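Local coordinates for putative peptidoglycan-binding/hydrolysing protein (Peptoclostridium difficile, PDB 5TV7) that probably binds, and may hydrolyse, peptidoglycan of the bacterial cell wall, and in this crystal holds glutamine hydroxamate in a pocket, at residues 80-92 with 95-107. Numbering follows the deposited sequence. Where two conformers were deposited one is given.
Sequences ASYTVSYNIGAKT and IMSNEYLTISTTK
Lys91 O, in a residue in the left-handed helical region of backbone space, is shared at the turn end of a hairpin: it accepts a hydrogen bond from Thr105 N at 2.9 Å, the donor lying well above the carbonyl plane, and another from water 3, which also bonds Ser104 OG. Thr105 OG1 stands close to the same oxygen, but any bond there is weak; water 2 links this hydroxyl to Tyr86 OH, which also bonds Asp167. From the other branch of the threonine, CG2 reaches Tyr86 CE1 at 3.8 Å.

The opposite end illustrates regular antiparallel pairing. Thr83 and Met96, a selenomethionine, exchange two backbone bonds, Met96 N to Thr83 O being nearly straight (175°). Water 1 donates to Ser81 O and Met96 O, two acceptors that approach without bonding each other, and also bonds Thr83 OG1. A bend at chi3 (-87°) brings Met96 CE to 3.4 Å from Thr83 OG1 and 3.8 Å from Ser85 CB. Ile95, whose side chain also packs on Ala120 and Ile123 of helix 116-127, divides its branches: CG2 meets Tyr82 CD1 at 3.4 Å, while CD1 lies beside Val84 CG2.

Strand 92-96 runs from one end to the other, flanked by 78-87 and 100-104. Lys91 and Thr92 together face Asn87 as a G1 beta bulge, which closes the hairpin of strands 78-87 and 92-96 within a three-strand antiparallel meander.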
# COMPACT_ATOMS: atom_id res chain seq x y z
N ALA A 80 -12.57 -5.15 -3.78
CA ALA A 80 -11.42 -6.02 -3.54
C ALA A 80 -11.19 -6.11 -2.04
O ALA A 80 -11.42 -5.15 -1.32
CB ALA A 80 -10.18 -5.50 -4.25
N SER A 81 -10.73 -7.27 -1.60
CA SER A 81 -10.47 -7.54 -0.19
C SER A 81 -9.09 -8.22 -0.07
O SER A 81 -8.89 -9.32 -0.59
CB SER A 81 -11.59 -8.45 0.33
OG SER A 81 -11.43 -8.72 1.70
N TYR A 82 -8.14 -7.55 0.59
CA TYR A 82 -6.77 -8.05 0.70
C TYR A 82 -6.40 -8.55 2.08
O TYR A 82 -6.75 -7.94 3.09
CB TYR A 82 -5.75 -6.96 0.37
CG TYR A 82 -5.86 -6.37 -1.01
CD1 TYR A 82 -5.40 -7.07 -2.12
CD2 TYR A 82 -6.37 -5.09 -1.21
CE1 TYR A 82 -5.47 -6.52 -3.39
CE2 TYR A 82 -6.44 -4.53 -2.48
CZ TYR A 82 -5.99 -5.26 -3.57
OH TYR A 82 -6.07 -4.71 -4.83
N THR A 83 -5.64 -9.64 2.10
CA THR A 83 -5.06 -10.21 3.32
C THR A 83 -3.58 -10.44 3.01
O THR A 83 -3.18 -10.40 1.86
CB THR A 83 -5.74 -11.51 3.75
OG1 THR A 83 -5.76 -12.42 2.65
CG2 THR A 83 -7.18 -11.24 4.19
N VAL A 84 -2.79 -10.72 4.04
CA VAL A 84 -1.35 -10.83 3.89
C VAL A 84 -0.82 -12.14 4.43
O VAL A 84 -1.20 -12.57 5.52
CB VAL A 84 -0.65 -9.69 4.68
CG1 VAL A 84 0.87 -9.80 4.56
CG2 VAL A 84 -1.12 -8.33 4.19
N SER A 85 0.08 -12.75 3.67
CA SER A 85 0.74 -13.97 4.07
C SER A 85 2.24 -13.72 3.95
O SER A 85 2.73 -13.36 2.88
CB SER A 85 0.36 -15.13 3.16
OG SER A 85 1.03 -16.31 3.61
N TYR A 86 2.94 -13.88 5.05
CA TYR A 86 4.37 -13.65 5.06
C TYR A 86 5.06 -14.97 5.30
O TYR A 86 4.89 -15.58 6.34
CB TYR A 86 4.72 -12.58 6.10
CG TYR A 86 6.20 -12.39 6.39
CD1 TYR A 86 7.15 -12.48 5.38
CD2 TYR A 86 6.64 -12.00 7.67
CE1 TYR A 86 8.50 -12.29 5.64
CE2 TYR A 86 7.99 -11.79 7.93
CZ TYR A 86 8.91 -11.94 6.91
OH TYR A 86 10.25 -11.73 7.14
N ASN A 87 5.83 -15.41 4.32
CA ASN A 87 6.57 -16.66 4.43
C ASN A 87 8.00 -16.29 4.80
O ASN A 87 8.82 -15.96 3.94
CB ASN A 87 6.51 -17.45 3.12
CG ASN A 87 7.16 -18.82 3.25
OD1 ASN A 87 8.05 -19.01 4.10
ND2 ASN A 87 6.74 -19.76 2.43
N ILE A 88 8.28 -16.36 6.10
CA ILE A 88 9.59 -16.01 6.67
C ILE A 88 10.74 -16.79 6.05
O ILE A 88 11.74 -16.19 5.64
CB ILE A 88 9.57 -16.19 8.21
CG1 ILE A 88 8.55 -15.23 8.83
CG2 ILE A 88 10.95 -15.95 8.80
CD1 ILE A 88 8.25 -15.48 10.29
N GLY A 89 10.60 -18.11 5.97
CA GLY A 89 11.63 -18.96 5.38
C GLY A 89 11.92 -18.65 3.92
O GLY A 89 13.08 -18.60 3.50
N ALA A 90 10.87 -18.43 3.13
CA ALA A 90 11.03 -18.13 1.71
C ALA A 90 11.35 -16.66 1.45
O ALA A 90 11.62 -16.29 0.31
CB ALA A 90 9.77 -18.53 0.96
N LYS A 91 11.35 -15.83 2.49
CA LYS A 91 11.61 -14.39 2.30
C LYS A 91 10.65 -13.76 1.28
O LYS A 91 11.06 -13.00 0.41
CB LYS A 91 13.08 -14.12 1.92
CG LYS A 91 14.08 -14.40 3.02
CD LYS A 91 15.48 -14.20 2.47
CE LYS A 91 16.56 -14.46 3.51
NZ LYS A 91 16.51 -13.47 4.61
N THR A 92 9.37 -14.08 1.40
CA THR A 92 8.35 -13.55 0.50
C THR A 92 7.12 -13.11 1.26
O THR A 92 6.79 -13.66 2.32
CB THR A 92 7.86 -14.60 -0.52
OG1 THR A 92 7.33 -15.72 0.19
CG2 THR A 92 8.98 -15.06 -1.46
N ILE A 95 0.28 -10.77 -1.07
CA ILE A 95 -0.93 -10.02 -0.89
C ILE A 95 -2.02 -10.84 -1.61
O ILE A 95 -1.94 -11.06 -2.82
CB ILE A 95 -0.83 -8.61 -1.49
CG1 ILE A 95 0.34 -7.83 -0.84
CG2 ILE A 95 -2.15 -7.86 -1.34
CD1 ILE A 95 0.22 -7.60 0.66
N MSE A 96 -3.01 -11.30 -0.86
CA MSE A 96 -4.07 -12.18 -1.38
C MSE A 96 -5.43 -11.53 -1.48
O MSE A 96 -5.90 -10.90 -0.55
CB MSE A 96 -4.20 -13.39 -0.44
CG MSE A 96 -2.84 -13.82 0.12
SE MSE A 96 -2.91 -15.57 1.03
CE MSE A 96 -3.44 -14.86 2.80
N SER A 97 -6.02 -11.66 -2.66
CA SER A 97 -7.38 -11.21 -2.95
C SER A 97 -7.91 -12.34 -3.84
O SER A 97 -7.74 -13.51 -3.49
CB SER A 97 -7.35 -9.87 -3.68
OG SER A 97 -6.59 -9.95 -4.86
N ASN A 98 -8.55 -12.02 -4.96
CA ASN A 98 -8.90 -13.09 -5.91
C ASN A 98 -7.62 -13.47 -6.65
O ASN A 98 -7.49 -14.57 -7.17
CB ASN A 98 -9.98 -12.65 -6.90
CG ASN A 98 -9.64 -11.38 -7.63
OD1 ASN A 98 -8.92 -10.53 -7.11
ND2 ASN A 98 -10.17 -11.24 -8.83
N GLU A 99 -6.68 -12.52 -6.67
CA GLU A 99 -5.37 -12.71 -7.29
C GLU A 99 -4.31 -12.75 -6.20
O GLU A 99 -4.59 -12.44 -5.05
CB GLU A 99 -5.10 -11.57 -8.27
CG GLU A 99 -6.13 -11.51 -9.39
CD GLU A 99 -5.79 -10.52 -10.49
OE1 GLU A 99 -4.89 -9.67 -10.30
OE2 GLU A 99 -6.43 -10.59 -11.57
N TYR A 100 -3.09 -13.13 -6.57
CA TYR A 100 -1.99 -13.24 -5.61
C TYR A 100 -0.80 -12.45 -6.09
O TYR A 100 -0.21 -12.75 -7.13
CB TYR A 100 -1.60 -14.71 -5.40
CG TYR A 100 -2.68 -15.51 -4.75
CD1 TYR A 100 -2.78 -15.57 -3.37
CD2 TYR A 100 -3.63 -16.18 -5.51
CE1 TYR A 100 -3.79 -16.30 -2.75
CE2 TYR A 100 -4.65 -16.90 -4.90
CZ TYR A 100 -4.72 -16.95 -3.51
OH TYR A 100 -5.71 -17.65 -2.87
N LEU A 101 -0.46 -11.42 -5.32
CA LEU A 101 0.66 -10.55 -5.58
C LEU A 101 1.75 -10.93 -4.61
O LEU A 101 1.61 -10.70 -3.42
CB LEU A 101 0.23 -9.11 -5.31
CG LEU A 101 1.33 -8.06 -5.37
CD1 LEU A 101 1.85 -7.96 -6.79
CD2 LEU A 101 0.79 -6.72 -4.88
N THR A 102 2.83 -11.53 -5.11
CA THR A 102 3.94 -11.95 -4.25
C THR A 102 5.21 -11.16 -4.55
O THR A 102 5.54 -10.94 -5.71
CB THR A 102 4.18 -13.48 -4.38
OG1 THR A 102 3.03 -14.18 -3.88
CG2 THR A 102 5.39 -13.93 -3.59
N ILE A 103 5.90 -10.74 -3.49
CA ILE A 103 7.15 -9.97 -3.60
C ILE A 103 8.23 -10.57 -2.69
O ILE A 103 7.93 -11.33 -1.77
CB ILE A 103 6.92 -8.45 -3.35
CG1 ILE A 103 6.31 -8.13 -1.98
CG2 ILE A 103 5.98 -7.88 -4.38
CD1 ILE A 103 7.28 -8.08 -0.83
N SER A 104 9.50 -10.29 -3.01
CA SER A 104 10.63 -10.76 -2.21
C SER A 104 10.97 -9.71 -1.16
O SER A 104 11.07 -8.54 -1.48
CB SER A 104 11.86 -10.97 -3.10
OG SER A 104 13.00 -11.33 -2.33
N THR A 105 11.17 -10.13 0.09
CA THR A 105 11.54 -9.21 1.16
C THR A 105 13.01 -8.78 1.05
O THR A 105 13.50 -8.05 1.90
CB THR A 105 11.30 -9.83 2.55
OG1 THR A 105 12.00 -11.07 2.67
CG2 THR A 105 9.83 -10.08 2.79
N THR A 106 13.72 -9.26 0.03
CA THR A 106 15.10 -8.84 -0.22
C THR A 106 15.13 -7.61 -1.12
O THR A 106 16.18 -7.00 -1.27
CB THR A 106 15.97 -9.92 -0.91
OG1 THR A 106 15.39 -10.29 -2.16
CG2 THR A 106 16.11 -11.15 -0.03
N LYS A 107 13.99 -7.26 -1.73
CA LYS A 107 13.92 -6.08 -2.61
C LYS A 107 13.90 -4.82 -1.77
O LYS A 107 13.25 -4.77 -0.74
CB LYS A 107 12.66 -6.09 -3.48
CG LYS A 107 12.59 -7.25 -4.45
CD LYS A 107 13.57 -7.15 -5.60
CE LYS A 107 13.72 -8.50 -6.31
NZ LYS A 107 12.42 -9.16 -6.64
O HOH W 1 -7.87 -11.67 0.88
O HOH W 2 12.42 -11.91 5.28
O HOH W 3 12.84 -13.85 -1.61